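Local coordinates for protein N-(5'-phosphoribosyl)anthranilate isomerase (Pyrococcus furiosus, PDB 4AAJ) that catalyses the isomerisation of N-(5-phospho-beta-D-ribosyl)anthranilate to 1-(2-carboxyphenylamino)-1-deoxy-D-ribulose 5-phosphate, the third of five steps from chorismate to tryptophan, at residues A[86-91]-A[112-117]; A[105-110]-A[116-121]; A[162-167]-A[191-196]. All coordinates share one frame; numbering follows the deposited sequence.

Contact 1 (A[86-91]-A[112-117]); sequences MAIERT and KEFGVF
Ile88 and Glu89 of helix 81-91 pack against Phe114 and Val116 in a contact on the outer layer of the barrel, between helix 81-91 and the end of helix 104-114 with the turn that follows it toward strand 117-123. No hydrogen bond crosses it; it is made of the Ile88 and Val116 methyls, the Phe114 ring and the side chain of Glu89. The γ-methyl of Ile88 is the inner link. A chi1 of -67° puts CG1 beside the backbone N and leaves CG2 anti to it, pointing across to the other segment, where it meets Val116 CG1 at 4.0 Å, the two branches meeting end on. The same methyl comes within 4.1 Å of Phe114 CD1, approaching the ring at a slant, neither over its face nor in its plane. Farther out, Glu89 runs at about a right angle to the Phe114 side chain and meets the ring at its CE1-CZ edge. Its extended chain lays CG 3.7 Å from Phe114 CE1 and brings OE2 to 3.5 Å from CZ, near the ring plane, while the carboxylate itself is turned 56° from that plane. An oxygen so placed faces the slightly positive rim hydrogens, which is likely to be mildly favourable. Glu113 CG lies over one face of the same ring, 3.8 Å above its plane, so Phe114 is bordered by two acidic side chains whose like charges probably repel weakly. Phe114 also touches Ala85, one helical turn before Glu89. Gly115, the first residue past the helix, has positive phi (64°), and the chain turns there toward Val116, whose side chain points at helix 81-91. Such lateral packing of successive helices around a closed parallel sheet is characteristic of the (βα)8, or TIM-barrel, fold.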
loop_
_atom_site.group_PDB
_atom_site.type_symbol
_atom_site.label_atom_id
_atom_site.label_comp_id
_atom_site.label_asym_id
_atom_site.label_seq_id
_atom_site.Cartn_x
_atom_site.Cartn_y
_atom_site.Cartn_z
ATOM N N MET A 86 -8.847 13.974 -11.280
ATOM C CA MET A 86 -7.979 15.126 -11.408
ATOM C C MET A 86 -6.576 14.882 -10.870
ATOM O O MET A 86 -5.611 15.345 -11.453
ATOM C CB MET A 86 -8.629 16.369 -10.781
ATOM C CG MET A 86 -9.885 16.843 -11.517
ATOM S SD MET A 86 -9.813 16.761 -13.324
ATOM C CE MET A 86 -8.599 18.025 -13.719
ATOM N N ALA A 87 -6.455 14.137 -9.766
ATOM C CA ALA A 87 -5.140 13.821 -9.229
ATOM C C ALA A 87 -4.329 12.947 -10.192
ATOM O O ALA A 87 -3.131 13.142 -10.355
ATOM C CB ALA A 87 -5.256 13.140 -7.866
ATOM N N ILE A 88 -5.002 11.983 -10.803
ATOM C CA ILE A 88 -4.367 11.071 -11.759
ATOM C C ILE A 88 -3.866 11.868 -12.973
ATOM O O ILE A 88 -2.697 11.733 -13.361
ATOM C CB ILE A 88 -5.337 9.936 -12.172
ATOM C CG1 ILE A 88 -5.629 9.021 -10.976
ATOM C CG2 ILE A 88 -4.764 9.102 -13.323
ATOM C CD1 ILE A 88 -6.827 8.114 -11.180
ATOM N N GLU A 89 -4.732 12.727 -13.513
ATOM C CA GLU A 89 -4.404 13.567 -14.669
ATOM C C GLU A 89 -3.229 14.488 -14.381
ATOM O O GLU A 89 -2.292 14.616 -15.185
ATOM C CB GLU A 89 -5.621 14.388 -15.090
ATOM C CG GLU A 89 -6.667 13.587 -15.838
ATOM C CD GLU A 89 -7.919 14.382 -16.155
ATOM O OE1 GLU A 89 -7.894 15.633 -16.072
ATOM O OE2 GLU A 89 -8.939 13.750 -16.495
ATOM N N ARG A 90 -3.271 15.111 -13.207
ATOM C CA ARG A 90 -2.242 16.045 -12.801
ATOM C C ARG A 90 -0.903 15.367 -12.498
ATOM O O ARG A 90 0.128 16.001 -12.622
ATOM C CB ARG A 90 -2.725 16.916 -11.615
ATOM C CG ARG A 90 -3.839 17.888 -11.981
ATOM C CD ARG A 90 -4.638 18.354 -10.765
ATOM N NE ARG A 90 -5.849 19.102 -11.131
ATOM C CZ ARG A 90 -6.897 19.281 -10.327
ATOM N NH1 ARG A 90 -6.907 18.756 -9.109
ATOM N NH2 ARG A 90 -7.951 19.968 -10.744
ATOM N N THR A 91 -0.898 14.074 -12.146
ATOM C CA THR A 91 0.354 13.399 -11.785
ATOM C C THR A 91 0.910 12.377 -12.789
ATOM O O THR A 91 2.085 12.019 -12.697
ATOM C CB THR A 91 0.253 12.633 -10.453
ATOM O OG1 THR A 91 -0.791 11.646 -10.563
ATOM C CG2 THR A 91 -0.021 13.592 -9.277
ATOM N N LYS A 112 -11.600 2.028 -15.854
ATOM C CA LYS A 112 -11.992 2.052 -17.267
ATOM C C LYS A 112 -11.472 3.294 -17.969
ATOM O O LYS A 112 -10.810 3.192 -19.004
ATOM C CB LYS A 112 -13.513 1.939 -17.431
ATOM C CG LYS A 112 -14.135 0.702 -16.796
ATOM C CD LYS A 112 -13.465 -0.590 -17.250
ATOM C CE LYS A 112 -13.878 -1.772 -16.381
ATOM N NZ LYS A 112 -15.356 -1.965 -16.339
ATOM N N GLU A 113 -11.752 4.461 -17.390
ATOM C CA GLU A 113 -11.378 5.737 -17.995
ATOM C C GLU A 113 -9.871 5.946 -18.058
ATOM O O GLU A 113 -9.359 6.484 -19.038
ATOM C CB GLU A 113 -12.058 6.899 -17.256
ATOM C CG GLU A 113 -11.737 8.283 -17.804
ATOM C CD GLU A 113 -12.624 9.379 -17.235
ATOM O OE1 GLU A 113 -13.483 9.086 -16.377
ATOM O OE2 GLU A 113 -12.455 10.545 -17.646
ATOM N N PHE A 114 -9.159 5.516 -17.019
ATOM C CA PHE A 114 -7.739 5.829 -16.894
ATOM C C PHE A 114 -6.799 4.629 -17.037
ATOM O O PHE A 114 -5.598 4.803 -17.209
ATOM C CB PHE A 114 -7.475 6.565 -15.580
ATOM C CG PHE A 114 -8.126 7.916 -15.510
ATOM C CD1 PHE A 114 -7.625 8.983 -16.256
ATOM C CD2 PHE A 114 -9.250 8.118 -14.726
ATOM C CE1 PHE A 114 -8.233 10.228 -16.202
ATOM C CE2 PHE A 114 -9.856 9.358 -14.659
ATOM C CZ PHE A 114 -9.348 10.415 -15.402
ATOM N N GLY A 115 -7.340 3.419 -16.955
ATOM C CA GLY A 115 -6.513 2.216 -17.017
ATOM C C GLY A 115 -5.545 2.079 -15.853
ATOM O O GLY A 115 -4.526 1.398 -15.965
ATOM N N VAL A 116 -5.850 2.738 -14.735
ATOM C CA VAL A 116 -5.021 2.627 -13.537
ATOM C C VAL A 116 -5.186 1.276 -12.855
ATOM O O VAL A 116 -6.269 0.680 -12.889
ATOM C CB VAL A 116 -5.287 3.753 -12.506
ATOM C CG1 VAL A 116 -4.767 5.091 -13.019
ATOM C CG2 VAL A 116 -6.764 3.846 -12.132
ATOM N N PHE A 117 -4.093 0.784 -12.285
ATOM C CA PHE A 117 -4.117 -0.363 -11.380
ATOM C C PHE A 117 -4.536 0.145 -10.002
ATOM O O PHE A 117 -3.941 1.084 -9.491
ATOM C CB PHE A 117 -2.718 -0.964 -11.316
ATOM C CG PHE A 117 -2.596 -2.174 -10.424
ATOM C CD1 PHE A 117 -2.553 -2.043 -9.033
ATOM C CD2 PHE A 117 -2.465 -3.447 -10.983
ATOM C CE1 PHE A 117 -2.419 -3.152 -8.209
ATOM C CE2 PHE A 117 -2.319 -4.565 -10.162
ATOM C CZ PHE A 117 -2.293 -4.420 -8.780
#

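Contact 2 (A[105-110]-A[116-121]); sequences QTIDTL and VFVMKA
With chi1 at -76°, Ile107 has CG1 beside its backbone N and CG2 beside its carbonyl carbon, which sends two branches to two different strand residues. CG2 meets Val118 CG1 at 4.0 Å, the side chains crossing at a slant; that valine methyl is anti to its own backbone N (chi1 -178°). The longer branch of Ile107, extended at chi2, brings CD1 to 3.7 Å from Lys120 CD and runs at about a right angle to the lysine chain. Lys120 thus offers its aliphatic middle to the helix while its ammonium group makes cation-pi contacts with Tyr145 and Phe122. Helix 104-114 here covers strand 117-123, the closing strand of a beta-alpha-beta unit that begins at strand 95-98 and forms part of the TIM barrel. Val116, Val118 and Lys120 all point toward the helix. Just before the strand, Val116 CG2 lies 3.7 Å from Leu110 O and 4.3 Å from Leu110 CB, so the methyl lies closer to the Leu110 carbonyl than to its side chain. Within the helix, next to Leu110, Thr109 grips Gln105 O twice, OG1 at 2.8 Å and N from the opposite face of the carbonyl plane.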
loop_
_atom_site.group_PDB
_atom_site.type_symbol
_atom_site.label_atom_id
_atom_site.label_comp_id
_atom_site.label_asym_id
_atom_site.label_seq_id
_atom_site.Cartn_x
_atom_site.Cartn_y
_atom_site.Cartn_z
ATOM N N GLN A 105 -18.327 1.902 -7.554
ATOM C CA GLN A 105 -18.598 2.527 -8.858
ATOM C C GLN A 105 -17.510 3.512 -9.271
ATOM O O GLN A 105 -17.172 3.620 -10.447
ATOM C CB GLN A 105 -19.965 3.225 -8.865
ATOM C CG GLN A 105 -21.154 2.280 -8.850
ATOM C CD GLN A 105 -21.477 1.702 -7.479
ATOM O OE1 GLN A 105 -20.793 1.974 -6.482
ATOM N NE2 GLN A 105 -22.533 0.898 -7.422
ATOM N N THR A 106 -16.973 4.232 -8.291
ATOM C CA THR A 106 -15.884 5.169 -8.510
ATOM C C THR A 106 -14.616 4.416 -8.901
ATOM O O THR A 106 -13.940 4.765 -9.870
ATOM C CB THR A 106 -15.635 5.996 -7.231
ATOM O OG1 THR A 106 -16.712 6.928 -7.051
ATOM C CG2 THR A 106 -14.320 6.751 -7.312
ATOM N N ILE A 107 -14.302 3.370 -8.145
ATOM C CA ILE A 107 -13.126 2.564 -8.428
ATOM C C ILE A 107 -13.219 1.948 -9.828
ATOM O O ILE A 107 -12.256 1.983 -10.601
ATOM C CB ILE A 107 -12.910 1.494 -7.335
ATOM C CG1 ILE A 107 -12.339 2.162 -6.072
ATOM C CG2 ILE A 107 -12.033 0.362 -7.853
ATOM C CD1 ILE A 107 -12.389 1.304 -4.826
ATOM N N ASP A 108 -14.388 1.410 -10.163
ATOM C CA ASP A 108 -14.572 0.774 -11.458
ATOM C C ASP A 108 -14.418 1.762 -12.611
ATOM O O ASP A 108 -13.780 1.442 -13.620
ATOM C CB ASP A 108 -15.923 0.058 -11.533
ATOM C CG ASP A 108 -15.956 -0.999 -12.622
ATOM O OD1 ASP A 108 -14.947 -1.725 -12.794
ATOM O OD2 ASP A 108 -16.990 -1.099 -13.312
ATOM N N THR A 109 -14.993 2.952 -12.464
ATOM C CA THR A 109 -14.909 3.983 -13.503
ATOM C C THR A 109 -13.492 4.554 -13.670
ATOM O O THR A 109 -13.067 4.842 -14.790
ATOM C CB THR A 109 -15.942 5.111 -13.278
ATOM O OG1 THR A 109 -17.241 4.532 -13.103
ATOM C CG2 THR A 109 -15.974 6.065 -14.468
ATOM N N LEU A 110 -12.754 4.707 -12.566
ATOM C CA LEU A 110 -11.351 5.106 -12.652
ATOM C C LEU A 110 -10.514 4.096 -13.444
ATOM O O LEU A 110 -9.674 4.492 -14.247
ATOM C CB LEU A 110 -10.731 5.336 -11.264
ATOM C CG LEU A 110 -11.306 6.469 -10.413
ATOM C CD1 LEU A 110 -10.715 6.381 -9.014
ATOM C CD2 LEU A 110 -11.045 7.833 -11.028
ATOM N N VAL A 116 -5.850 2.738 -14.735
ATOM C CA VAL A 116 -5.021 2.627 -13.537
ATOM C C VAL A 116 -5.186 1.276 -12.855
ATOM O O VAL A 116 -6.269 0.680 -12.889
ATOM C CB VAL A 116 -5.287 3.753 -12.506
ATOM C CG1 VAL A 116 -4.767 5.091 -13.019
ATOM C CG2 VAL A 116 -6.764 3.846 -12.132
ATOM N N PHE A 117 -4.093 0.784 -12.285
ATOM C CA PHE A 117 -4.117 -0.363 -11.380
ATOM C C PHE A 117 -4.536 0.145 -10.002
ATOM O O PHE A 117 -3.941 1.084 -9.491
ATOM C CB PHE A 117 -2.718 -0.964 -11.316
ATOM C CG PHE A 117 -2.596 -2.174 -10.424
ATOM C CD1 PHE A 117 -2.553 -2.043 -9.033
ATOM C CD2 PHE A 117 -2.465 -3.447 -10.983
ATOM C CE1 PHE A 117 -2.419 -3.152 -8.209
ATOM C CE2 PHE A 117 -2.319 -4.565 -10.162
ATOM C CZ PHE A 117 -2.293 -4.420 -8.780
ATOM N N VAL A 118 -5.550 -0.479 -9.411
ATOM C CA VAL A 118 -6.112 0.002 -8.149
ATOM C C VAL A 118 -5.851 -0.927 -6.976
ATOM O O VAL A 118 -6.296 -2.090 -6.964
ATOM C CB VAL A 118 -7.637 0.251 -8.248
ATOM C CG1 VAL A 118 -8.167 0.793 -6.920
ATOM C CG2 VAL A 118 -7.961 1.224 -9.374
ATOM N N MET A 119 -5.151 -0.407 -5.969
ATOM C CA MET A 119 -5.036 -1.123 -4.717
ATOM C C MET A 119 -5.953 -0.434 -3.727
ATOM O O MET A 119 -5.900 0.790 -3.574
ATOM C CB MET A 119 -3.602 -1.152 -4.207
ATOM C CG MET A 119 -3.471 -1.896 -2.880
ATOM S SD MET A 119 -1.850 -2.630 -2.605
ATOM C CE MET A 119 -0.855 -1.142 -2.678
ATOM N N LYS A 120 -6.836 -1.201 -3.102
ATOM C CA LYS A 120 -7.710 -0.627 -2.081
ATOM C C LYS A 120 -7.326 -1.134 -0.701
ATOM O O LYS A 120 -7.039 -2.322 -0.521
ATOM C CB LYS A 120 -9.211 -0.868 -2.359
ATOM C CG LYS A 120 -10.067 -0.342 -1.200
ATOM C CD LYS A 120 -11.544 -0.169 -1.485
ATOM C CE LYS A 120 -12.302 -0.086 -0.163
ATOM N NZ LYS A 120 -12.334 1.282 0.428
ATOM N N ALA A 121 -7.313 -0.218 0.263
ATOM C CA ALA A 121 -6.987 -0.501 1.655
ATOM C C ALA A 121 -8.216 -0.851 2.473
ATOM O O ALA A 121 -9.240 -0.163 2.399
ATOM C CB ALA A 121 -6.292 0.699 2.283
#

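Contact 3 (A[162-167]-A[191-196]); sequences HDLRVS and IKVVKP
The flat groups that Val194 meets across this contact are peptide carbonyls, not rings: its CG1 lies 3.8 Å from Ser167 O, and its CG2 lies 4.2 Å from Leu164 O. The setting is the helical shell of the (βα)8 barrel, where the start of helix 165-173, with Leu164 just ahead of it, packs against the last turn of helix 187-194. The backbones come close, with Ser167 CA and Val194 CA 6.0 Å apart, consistent with the valine touching main chain as well as side chains. With chi1 at -178°, its CG1 is anti to the backbone N and CG2 is anti to the carbonyl carbon, so the two methyls spread over Ser167 and Leu164. CG1 also packs on Ser167 CB at 4.0 Å, and Val194 CG2 lies 4.3 Å from Leu164 CB and 4.2 Å from Ser167 CB. Were this valine replaced by alanine, both methyls would go, and Ser167 CB and the Leu164 and Ser167 carbonyls would probably lose their neighbours, opening a gap between the helices. The outer edge of the contact is carried by Val193, whose CG1 meets Leu164 CB at 4.2 Å. Polar groups tie the same helix ends together: Ser168 OG hydrogen-bonds to Val193 O and makes a weak bond with Leu164 O. The start of helix 165-173 is capped by Asp163, through two weak bonds: OD1 from Arg165 N and OD2 from Val166 N. At the other helix, Lys195 leaves helical geometry with positive phi, its N still hydrogen-bonded to Ile191 O. Its side chain curls back along its own helix, and NZ donates to Lys192 O at 2.6 Å, lying in the carbonyl plane.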
loop_
_atom_site.group_PDB
_atom_site.type_symbol
_atom_site.label_atom_id
_atom_site.label_comp_id
_atom_site.label_asym_id
_atom_site.label_seq_id
_atom_site.Cartn_x
_atom_site.Cartn_y
_atom_site.Cartn_z
ATOM N N HIS A 162 -1.886 -5.750 15.943
ATOM C CA HIS A 162 -1.866 -6.673 17.071
ATOM C C HIS A 162 -2.283 -8.042 16.621
ATOM O O HIS A 162 -1.449 -8.939 16.466
ATOM N N ASP A 163 -3.585 -8.215 16.411
ATOM C CA ASP A 163 -4.115 -9.476 15.910
ATOM C C ASP A 163 -3.753 -9.664 14.443
ATOM O O ASP A 163 -4.006 -8.781 13.625
ATOM C CB ASP A 163 -5.631 -9.535 16.068
ATOM C CG ASP A 163 -6.222 -10.789 15.464
ATOM O OD1 ASP A 163 -6.015 -11.875 16.047
ATOM O OD2 ASP A 163 -6.878 -10.688 14.405
ATOM N N LEU A 164 -3.164 -10.819 14.136
ATOM C CA LEU A 164 -2.767 -11.194 12.782
ATOM C C LEU A 164 -3.617 -12.348 12.253
ATOM O O LEU A 164 -3.438 -12.792 11.112
ATOM C CB LEU A 164 -1.297 -11.623 12.757
ATOM C CG LEU A 164 -0.192 -10.640 13.146
ATOM C CD1 LEU A 164 1.124 -11.386 13.263
ATOM C CD2 LEU A 164 -0.065 -9.505 12.144
ATOM N N ARG A 165 -4.527 -12.839 13.091
ATOM C CA ARG A 165 -5.357 -13.985 12.748
ATOM C C ARG A 165 -6.348 -13.701 11.621
ATOM O O ARG A 165 -6.524 -14.537 10.734
ATOM C CB ARG A 165 -6.088 -14.519 13.987
ATOM C CG ARG A 165 -5.214 -15.359 14.913
ATOM C CD ARG A 165 -4.757 -16.642 14.233
ATOM N NE ARG A 165 -5.883 -17.501 13.863
ATOM C CZ ARG A 165 -5.881 -18.359 12.843
ATOM N NH1 ARG A 165 -4.812 -18.479 12.062
ATOM N NH2 ARG A 165 -6.959 -19.095 12.597
ATOM N N VAL A 166 -6.995 -12.536 11.655
ATOM C CA VAL A 166 -7.925 -12.158 10.588
ATOM C C VAL A 166 -7.137 -12.082 9.281
ATOM O O VAL A 166 -7.544 -12.668 8.266
ATOM C CB VAL A 166 -8.641 -10.820 10.863
ATOM C CG1 VAL A 166 -9.591 -10.470 9.721
ATOM C CG2 VAL A 166 -9.414 -10.873 12.179
ATOM N N SER A 167 -5.994 -11.389 9.332
ATOM C CA SER A 167 -5.130 -11.213 8.156
ATOM C C SER A 167 -4.711 -12.544 7.523
ATOM O O SER A 167 -4.805 -12.705 6.308
ATOM C CB SER A 167 -3.917 -10.336 8.490
ATOM O OG SER A 167 -4.332 -8.993 8.688
ATOM N N ILE A 191 5.212 -12.444 8.128
ATOM C CA ILE A 191 5.127 -13.195 6.876
ATOM C C ILE A 191 4.838 -14.687 7.105
ATOM O O ILE A 191 4.080 -15.296 6.347
ATOM C CB ILE A 191 6.388 -12.996 6.008
ATOM C CG1 ILE A 191 6.407 -11.571 5.442
ATOM C CG2 ILE A 191 6.430 -14.008 4.871
ATOM C CD1 ILE A 191 7.697 -11.173 4.758
ATOM N N LYS A 192 5.437 -15.261 8.149
ATOM C CA LYS A 192 5.212 -16.673 8.481
ATOM C C LYS A 192 3.771 -16.938 8.903
ATOM O O LYS A 192 3.183 -17.943 8.513
ATOM C CB LYS A 192 6.182 -17.157 9.564
ATOM C CG LYS A 192 7.574 -17.500 9.055
ATOM C CD LYS A 192 8.349 -18.341 10.069
ATOM C CE LYS A 192 9.049 -17.494 11.124
ATOM N NZ LYS A 192 10.357 -16.968 10.638
ATOM N N VAL A 193 3.199 -16.026 9.681
ATOM C CA VAL A 193 1.835 -16.190 10.175
ATOM C C VAL A 193 0.804 -15.896 9.085
ATOM O O VAL A 193 -0.087 -16.706 8.840
ATOM C CB VAL A 193 1.567 -15.312 11.415
ATOM C CG1 VAL A 193 0.125 -15.457 11.882
ATOM C CG2 VAL A 193 2.523 -15.675 12.537
ATOM N N VAL A 194 0.942 -14.745 8.434
ATOM C CA VAL A 194 -0.055 -14.257 7.476
ATOM C C VAL A 194 0.079 -14.914 6.105
ATOM O O VAL A 194 -0.928 -15.160 5.425
ATOM C CB VAL A 194 0.020 -12.712 7.328
ATOM C CG1 VAL A 194 -1.048 -12.206 6.371
ATOM C CG2 VAL A 194 -0.132 -12.041 8.691
ATOM N N LYS A 195 1.316 -15.206 5.708
ATOM C CA LYS A 195 1.620 -15.696 4.357
ATOM C C LYS A 195 0.956 -14.851 3.261
ATOM O O LYS A 195 0.188 -15.353 2.440
ATOM C CB LYS A 195 1.318 -17.194 4.227
ATOM C CG LYS A 195 2.407 -18.054 4.851
ATOM C CD LYS A 195 2.060 -19.535 4.821
ATOM C CE LYS A 195 3.115 -20.362 5.539
ATOM N NZ LYS A 195 3.150 -20.070 7.000
ATOM N N PRO A 196 1.254 -13.545 3.251
ATOM C CA PRO A 196 0.614 -12.647 2.288
ATOM C C PRO A 196 1.287 -12.714 0.919
ATOM O O PRO A 196 2.357 -13.309 0.780
ATOM C CB PRO A 196 0.862 -11.273 2.909
ATOM C CG PRO A 196 2.191 -11.416 3.574
ATOM C CD PRO A 196 2.243 -12.838 4.086
#

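How the contacts relate
Contacts 1 and 2 form one continuous patch, with centres 10 Å apart. Both contain Val116 and Phe117; Val116 packs with CG1 on helix 81-91 and with CG2 on helix 104-114, and Ile88 CD1 touches Leu110 CD2 at 4.2 Å. Contact 1 thus joins helix to helix, and contact 2 joins helix to strand. Contact 3, again helix to helix, lies across the chain's centre from contact 1, their centres about 32 Å apart, and about 25 Å from contact 2, centre to centre. The active site of this fold lies at the C-terminal ends of the strands; Val116, just ahead of strand 117-123, places contact 1 and that end of contact 2 toward the other face of the barrel.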